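Local coordinates for protein Mn transporter subunit (Synechocystis sp. PCC 6803, PDB 3UJP) that probably captures manganese as the solute-binding subunit of an ABC-type manganese transporter, holding the ion in a four-ligand site between two lobes, at residues Q185-A188 and N189-F192; S273-E277 and E278-P282; L288-D291 and A292-T296. All coordinates share one frame; numbering follows the deposited sequence.

Interaction 1 (Q185-A188 and N189-F192); sequences QVPA and NQRF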
loop_
_atom_site.group_PDB
_atom_site.type_symbol
_atom_site.label_atom_id
_atom_site.label_comp_id
_atom_site.label_asym_id
_atom_site.label_seq_id
_atom_site.Cartn_x
_atom_site.Cartn_y
_atom_site.Cartn_z
ATOM N N GLN A 185 -17.969 36.212 4.728
ATOM C CA GLN A 185 -19.145 36.601 3.951
ATOM C C GLN A 185 -20.385 36.821 4.811
ATOM O O GLN A 185 -20.809 37.954 5.003
ATOM C CB GLN A 185 -19.427 35.586 2.845
ATOM C CG GLN A 185 -18.302 35.513 1.793
ATOM C CD GLN A 185 -18.578 34.515 0.658
ATOM O OE1 GLN A 185 -19.728 34.316 0.243
ATOM N NE2 GLN A 185 -17.514 33.877 0.156
ATOM N N VAL A 186 -20.976 35.744 5.313
ATOM C CA VAL A 186 -22.056 35.845 6.292
ATOM C C VAL A 186 -21.726 36.903 7.383
ATOM O O VAL A 186 -20.645 36.880 7.971
ATOM C CB VAL A 186 -22.382 34.430 6.886
ATOM C CG1 VAL A 186 -21.185 33.490 6.735
ATOM C CG2 VAL A 186 -22.849 34.515 8.336
ATOM N N PRO A 187 -22.652 37.857 7.621
ATOM C CA PRO A 187 -22.522 39.020 8.525
ATOM C C PRO A 187 -22.426 38.661 10.008
ATOM O O PRO A 187 -23.156 37.769 10.434
ATOM C CB PRO A 187 -23.828 39.779 8.294
ATOM C CG PRO A 187 -24.766 38.759 7.756
ATOM C CD PRO A 187 -23.949 37.846 6.929
ATOM N N ALA A 188 -21.585 39.353 10.777
ATOM C CA ALA A 188 -21.281 38.949 12.169
ATOM C C ALA A 188 -22.487 38.592 13.075
ATOM O O ALA A 188 -22.368 37.779 13.997
ATOM C CB ALA A 188 -20.377 39.986 12.849
ATOM N N ASN A 189 -23.640 39.194 12.809
ATOM C CA ASN A 189 -24.823 38.960 13.635
ATOM C C ASN A 189 -25.697 37.818 13.111
ATOM O O ASN A 189 -26.814 37.610 13.590
ATOM C CB ASN A 189 -25.637 40.258 13.803
ATOM C CG ASN A 189 -25.913 40.955 12.479
ATOM O OD1 ASN A 189 -26.148 40.306 11.460
ATOM N ND2 ASN A 189 -25.870 42.287 12.485
ATOM N N GLN A 190 -25.185 37.094 12.113
ATOM C CA GLN A 190 -25.828 35.870 11.614
ATOM C C GLN A 190 -24.838 34.705 11.631
ATOM O O GLN A 190 -25.087 33.676 11.008
ATOM C CB GLN A 190 -26.337 36.020 10.168
ATOM C CG GLN A 190 -27.131 37.285 9.848
ATOM C CD GLN A 190 -27.416 37.441 8.349
ATOM O OE1 GLN A 190 -27.632 38.549 7.855
ATOM N NE2 GLN A 190 -27.419 36.322 7.630
ATOM N N ARG A 191 -23.705 34.869 12.308
ATOM C CA ARG A 191 -22.647 33.871 12.211
ATOM C C ARG A 191 -22.822 32.752 13.238
ATOM O O ARG A 191 -21.986 32.556 14.122
ATOM C CB ARG A 191 -21.262 34.522 12.295
ATOM C CG ARG A 191 -20.397 34.264 11.051
ATOM C CD ARG A 191 -19.147 35.136 10.992
ATOM N NE ARG A 191 -19.353 36.307 10.149
ATOM C CZ ARG A 191 -18.511 37.330 10.060
ATOM N NH1 ARG A 191 -17.396 37.336 10.771
ATOM N NH2 ARG A 191 -18.788 38.353 9.265
ATOM N N PHE A 192 -23.915 32.006 13.095
ATOM C CA PHE A 192 -24.292 30.976 14.063
ATOM C C PHE A 192 -24.195 29.570 13.484
ATOM O O PHE A 192 -24.826 29.233 12.474
ATOM C CB PHE A 192 -25.698 31.234 14.630
ATOM C CG PHE A 192 -25.824 32.551 15.357
ATOM C CD1 PHE A 192 -26.492 33.618 14.778
ATOM C CD2 PHE A 192 -25.246 32.728 16.607
ATOM C CE1 PHE A 192 -26.593 34.839 15.433
ATOM C CE2 PHE A 192 -25.344 33.946 17.270
ATOM C CZ PHE A 192 -26.016 35.005 16.678
#
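Arg191 swings its guanidinium back across the turn, laying one face over the backbone at Ala188, whose CA stands 3.6 Å above the guanidinium plane and is offset toward its rim. The turn is a type I beta turn spanning Pro187 to Gln190: Gln190 N donates to Pro187 O at 2.7 Å with an N-H...O angle of 159°, and the backbone torsions of Ala188 and Asn189 fit the two central positions of that turn. Arg191 follows as the centre of an inverse gamma turn, closed by a weak bond from Phe192 N to Gln190 O. These two turns make up the connection from helix 158-183 to strand 192-195, where Arg191 already pairs through its backbone with Glu210.

The main side-chain bond is a side-on grip on a single carbonyl oxygen. Arg191 NE lies 2.6 Å from Val186 O, and Arg191 NH2 lies 2.7 Å from the same Val186 O; both bonds are bent, and the oxygen sits some 16° out of the guanidinium plane. The bend at chi3 (-97°) is what turns the guanidinium from the line of its aliphatic stem to face this carbonyl. Replacing Arg191 with a leucine removes both donors that hold Val186 O, and the chain ahead of Pro187 would probably be freer to shift.

Apolar contacts accompany the polar grip. Gln190 CG lies 3.5 Å from Pro187 CG, though the placing of the amide end against the ring is doubtful. The contact lies at the surface, although Val186 is buried and also touches Leu300. Further back along the arginine chain, Val186 CG2 rests 3.7 Å from Arg191 CG.

Interaction 2 (S273-E277 and E278-P282); sequences SLSTE and EGPVP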
loop_
_atom_site.group_PDB
_atom_site.type_symbol
_atom_site.label_atom_id
_atom_site.label_comp_id
_atom_site.label_asym_id
_atom_site.label_seq_id
_atom_site.Cartn_x
_atom_site.Cartn_y
_atom_site.Cartn_z
ATOM N N SER A 273 -14.732 11.928 11.337
ATOM C CA SER A 273 -14.474 10.950 10.286
ATOM C C SER A 273 -14.736 11.543 8.905
ATOM O O SER A 273 -15.612 12.394 8.738
ATOM C CB SER A 273 -15.334 9.701 10.494
ATOM O OG SER A 273 -15.684 9.112 9.254
ATOM N N LEU A 274 -14.000 11.037 7.924
ATOM C CA LEU A 274 -14.077 11.466 6.545
ATOM C C LEU A 274 -15.111 10.684 5.813
ATOM O O LEU A 274 -15.945 10.067 6.433
ATOM C CB LEU A 274 -12.761 11.231 5.837
ATOM C CG LEU A 274 -11.444 11.494 6.537
ATOM C CD1 LEU A 274 -10.346 11.070 5.666
ATOM C CD2 LEU A 274 -11.282 12.930 6.823
ATOM N N SER A 275 -15.043 10.704 4.486
ATOM C CA SER A 275 -16.002 9.984 3.656
ATOM C C SER A 275 -15.303 8.961 2.766
ATOM O O SER A 275 -14.086 8.796 2.832
ATOM C CB SER A 275 -16.809 10.964 2.799
ATOM O OG SER A 275 -18.109 10.465 2.541
ATOM N N THR A 276 -16.084 8.277 1.936
ATOM C CA THR A 276 -15.543 7.270 1.035
ATOM C C THR A 276 -14.850 7.971 -0.137
ATOM O O THR A 276 -14.854 9.192 -0.228
ATOM C CB THR A 276 -16.653 6.335 0.535
ATOM O OG1 THR A 276 -17.673 7.105 -0.118
ATOM C CG2 THR A 276 -17.291 5.580 1.711
ATOM N N GLU A 277 -14.223 7.201 -1.016
ATOM C CA GLU A 277 -13.693 7.760 -2.251
ATOM C C GLU A 277 -14.804 8.568 -2.907
ATOM O O GLU A 277 -14.556 9.606 -3.529
ATOM C CB GLU A 277 -13.285 6.620 -3.178
ATOM C CG GLU A 277 -14.345 5.517 -3.232
ATOM C CD GLU A 277 -14.113 4.492 -4.330
ATOM O OE1 GLU A 277 -13.138 4.629 -5.098
ATOM O OE2 GLU A 277 -14.925 3.545 -4.419
ATOM N N GLU A 278 -16.034 8.062 -2.776
ATOM C CA GLU A 278 -17.227 8.739 -3.270
ATOM C C GLU A 278 -17.669 9.700 -2.197
ATOM O O GLU A 278 -17.153 9.666 -1.089
ATOM C CB GLU A 278 -18.349 7.740 -3.547
ATOM C CG GLU A 278 -18.054 6.734 -4.660
ATOM C CD GLU A 278 -18.080 7.368 -6.046
ATOM O OE1 GLU A 278 -18.934 8.248 -6.290
ATOM O OE2 GLU A 278 -17.242 6.988 -6.895
ATOM N N GLY A 279 -18.635 10.553 -2.511
ATOM C CA GLY A 279 -19.054 11.564 -1.558
ATOM C C GLY A 279 -17.919 12.522 -1.220
ATOM O O GLY A 279 -16.753 12.249 -1.542
ATOM N N PRO A 280 -18.249 13.646 -0.548
ATOM C CA PRO A 280 -17.309 14.746 -0.280
ATOM C C PRO A 280 -16.324 14.340 0.803
ATOM O O PRO A 280 -16.469 13.247 1.360
ATOM C CB PRO A 280 -18.222 15.840 0.258
ATOM C CG PRO A 280 -19.333 15.101 0.912
ATOM C CD PRO A 280 -19.508 13.799 0.203
ATOM N N VAL A 281 -15.338 15.176 1.111
ATOM C CA VAL A 281 -14.474 14.850 2.248
ATOM C C VAL A 281 -13.827 13.452 2.183
ATOM O O VAL A 281 -13.971 12.665 3.109
ATOM C CB VAL A 281 -15.269 14.889 3.579
ATOM C CG1 VAL A 281 -14.350 15.167 4.721
ATOM C CG2 VAL A 281 -16.340 15.938 3.542
ATOM N N PRO A 282 -13.124 13.127 1.090
ATOM C CA PRO A 282 -12.347 11.902 1.173
ATOM C C PRO A 282 -10.969 12.210 1.767
ATOM O O PRO A 282 -10.207 11.265 1.990
ATOM C CB PRO A 282 -12.213 11.499 -0.286
ATOM C CG PRO A 282 -12.080 12.828 -0.984
ATOM C CD PRO A 282 -12.973 13.776 -0.226
#
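Thr276 reaches round the bend to Glu278 with its hydroxyl. OG1 is placed between the backbone N and the carbonyl carbon (chi1 58°), which directs it back at the following residues, and Thr276 OG1 donates to Glu278 O at 2.8 Å. The approach is steep: the C=O...OG1 angle is 105° and the donor stands well above the carbonyl plane, so the hydroxyl sits over the carbonyl group instead of in front of its oxygen.

A backbone bond closes the wider loop, from Ser275 N to Val281 O at 2.6 Å. The same backbone course sets Leu274 CB 3.3 Å from Val281 O. With CG anti to the carbonyl carbon and the outer chain extended, Leu274 CD2 meets Val281 CG1 at 4.3 Å. Both side chains are buried, Leu274 against Val40 and Asp43 of helix 39-49 and Val281 against Leu287 and Tyr290 of helix 284-296. Pro282 adds its CB at 3.5 Å from Thr276 O.

The two glutamates at the tip differ in shape. Glu277 runs extended beyond CG, whereas Glu278 is bent at chi2 (-72°), and their carboxylate planes stand nearly perpendicular. Glu277 OE2 and Glu278 OE2 are 4.8 Å apart, a proximity of like charges that is likely to be unfavourable by itself. Partners on a second subunit probably ease it in part: Ser73 OG of that subunit is hydrogen-bonded to Glu278 OE2, and its Arg60 forms a long, weak ion pair with Glu277. Gly279 turns the chain with a positive phi, and Val281 takes left-handed helical torsions.

The whole is an irregular connection from strand 264-269 to helix 284-296, starting immediately after the manganese ligand Asp272, in a metal-binding protein of the periplasmic zinc-uptake component A family.

Interaction 3 (L288-D291 and A292-T296); sequences LEYD and ARVIT
Glu289 and Arg293, one helical turn apart on helix 284-296, form an i to i+4 salt bridge with OE1 of Glu289 3.0 Å from NH2 of Arg293. The side chains run side by side, and the oxygen meets the guanidinium at its edge, near its plane, while the carboxylate is turned 72° against it. The bend of Arg293 at chi3 brings NH2 round to the glutamate. Glu289 OE1 is less surely placed, and a cacodylate ion, probably from the crystallisation liquor, lies close to this side chain, so the bridge should be read with caution. Glu152 of a third subunit lies close by, with a long, weak ion pair to Arg293 and a like charge beside Glu289, where a positive guanidinium would probably ease the repulsion.

Successive alpha-helical bonds carry the backbone. Ala292 N reaches Leu288 O, Arg293 N is 3.0 Å from Glu289 O, and Val294 N is 3.0 Å from Tyr290 O. The next, from Ile295 N to Asp291 O, is weak at 3.4 Å. Asp291 is buried, and its OD2 accepts a hydrogen bond from Tyr270 N, tying the helix to the chain just beyond strand 264-269.

Outward from the backbone, the helix packs on helix 158-183 and on strand 264-269, among others. Leu288, Ala292 and Thr296 touch Ile175, Leu179 and Leu183 of helix 158-183, the long helix that, as in related metal-binding receptors, probably links the two lobes; Val294 and Ile295 meet Leu269. Tyr290, with CG anti to its backbone nitrogen (chi1 -173°), lays its ring across Val294. The contact is a CH-pi interaction: Val294 CG1 sits over one ring face, 3.8 Å from the centroid of Tyr290 and 16° off the ring normal, displaced toward CE1 and CZ.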
loop_
_atom_site.group_PDB
_atom_site.type_symbol
_atom_site.label_atom_id
_atom_site.label_comp_id
_atom_site.label_asym_id
_atom_site.label_seq_id
_atom_site.Cartn_x
_atom_site.Cartn_y
_atom_site.Cartn_z
ATOM N N LEU A 288 -11.999 20.345 5.676
ATOM C CA LEU A 288 -12.123 21.765 5.985
ATOM C C LEU A 288 -12.809 22.541 4.821
ATOM O O LEU A 288 -13.889 23.073 5.019
ATOM C CB LEU A 288 -10.781 22.351 6.384
ATOM C CG LEU A 288 -10.123 21.569 7.509
ATOM C CD1 LEU A 288 -8.609 21.827 7.542
ATOM C CD2 LEU A 288 -10.806 21.849 8.869
ATOM N N GLU A 289 -12.222 22.580 3.621
ATOM C CA GLU A 289 -12.927 23.137 2.455
ATOM C C GLU A 289 -14.453 22.853 2.473
ATOM O O GLU A 289 -15.258 23.772 2.519
ATOM C CB GLU A 289 -12.337 22.627 1.124
ATOM C CG GLU A 289 -11.040 23.267 0.607
ATOM C CD GLU A 289 -10.883 23.111 -0.929
ATOM O OE1 GLU A 289 -11.844 22.650 -1.595
ATOM O OE2 GLU A 289 -9.806 23.445 -1.481
ATOM N N TYR A 290 -14.848 21.585 2.412
ATOM C CA TYR A 290 -16.268 21.223 2.409
ATOM C C TYR A 290 -17.026 21.875 3.562
ATOM O O TYR A 290 -18.011 22.573 3.352
ATOM C CB TYR A 290 -16.454 19.696 2.498
ATOM C CG TYR A 290 -17.895 19.228 2.335
ATOM C CD1 TYR A 290 -18.498 19.197 1.079
ATOM C CD2 TYR A 290 -18.647 18.814 3.422
ATOM C CE1 TYR A 290 -19.802 18.771 0.911
ATOM C CE2 TYR A 290 -19.954 18.377 3.262
ATOM C CZ TYR A 290 -20.530 18.366 2.003
ATOM O OH TYR A 290 -21.833 17.942 1.842
ATOM N N ASP A 291 -16.555 21.622 4.779
ATOM C CA ASP A 291 -17.245 22.018 6.001
ATOM C C ASP A 291 -17.641 23.488 6.015
ATOM O O ASP A 291 -18.735 23.849 6.466
ATOM C CB ASP A 291 -16.341 21.750 7.196
ATOM C CG ASP A 291 -16.714 20.494 7.938
ATOM O OD1 ASP A 291 -16.130 20.294 9.017
ATOM O OD2 ASP A 291 -17.577 19.725 7.457
ATOM N N ALA A 292 -16.736 24.336 5.545
ATOM C CA ALA A 292 -16.952 25.768 5.571
ATOM C C ALA A 292 -17.824 26.185 4.394
ATOM O O ALA A 292 -18.744 26.989 4.542
ATOM C CB ALA A 292 -15.609 26.511 5.552
ATOM N N ARG A 293 -17.550 25.642 3.217
ATOM C CA ARG A 293 -18.397 25.972 2.090
ATOM C C ARG A 293 -19.867 25.725 2.446
ATOM O O ARG A 293 -20.658 26.648 2.387
ATOM C CB ARG A 293 -17.953 25.259 0.814
ATOM C CG ARG A 293 -17.166 26.165 -0.152
ATOM C CD ARG A 293 -16.190 25.383 -1.042
ATOM N NE ARG A 293 -16.774 24.130 -1.507
ATOM C CZ ARG A 293 -16.098 22.999 -1.701
ATOM N NH1 ARG A 293 -16.737 21.916 -2.116
ATOM N NH2 ARG A 293 -14.787 22.943 -1.478
ATOM N N VAL A 294 -20.233 24.521 2.877
ATOM C CA VAL A 294 -21.664 24.220 3.064
ATOM C C VAL A 294 -22.284 24.943 4.262
ATOM O O VAL A 294 -23.513 25.024 4.387
ATOM C CB VAL A 294 -21.991 22.706 3.106
ATOM C CG1 VAL A 294 -21.200 21.972 2.039
ATOM C CG2 VAL A 294 -21.701 22.121 4.464
ATOM N N ILE A 295 -21.425 25.470 5.132
ATOM C CA ILE A 295 -21.861 26.323 6.236
ATOM C C ILE A 295 -22.180 27.707 5.701
ATOM O O ILE A 295 -23.292 28.215 5.876
ATOM C CB ILE A 295 -20.776 26.454 7.309
ATOM C CG1 ILE A 295 -20.746 25.216 8.205
ATOM C CG2 ILE A 295 -21.037 27.661 8.164
ATOM C CD1 ILE A 295 -19.696 25.280 9.300
ATOM N N THR A 296 -21.193 28.308 5.037
ATOM C CA THR A 296 -21.340 29.642 4.473
ATOM C C THR A 296 -22.633 29.829 3.692
ATOM O O THR A 296 -23.449 30.659 4.065
ATOM C CB THR A 296 -20.131 30.031 3.633
ATOM O OG1 THR A 296 -19.083 30.464 4.509
ATOM C CG2 THR A 296 -20.473 31.157 2.688
#

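Overall arrangement
Interaction 3 lies between the other two: its centre is about 14 Å from that of interaction 1 and equally far from that of interaction 2, whereas interactions 1 and 2 have centres about 28 Å apart and do not touch. On one side Pro280 CB packs 3.4 Å from Tyr290 CE1, joining 278-282 to the helix; on the other, Gln185 OE1 approaches Thr296 CG2 at 4.1 Å. None coordinates the manganese held by His66, His131, Glu197 and Asp272: the ion is about 11 Å from the Asp291 side chain and about 13 Å from that of Leu274. The side chain of Arg191 is about 9 Å from a bound zinc ion.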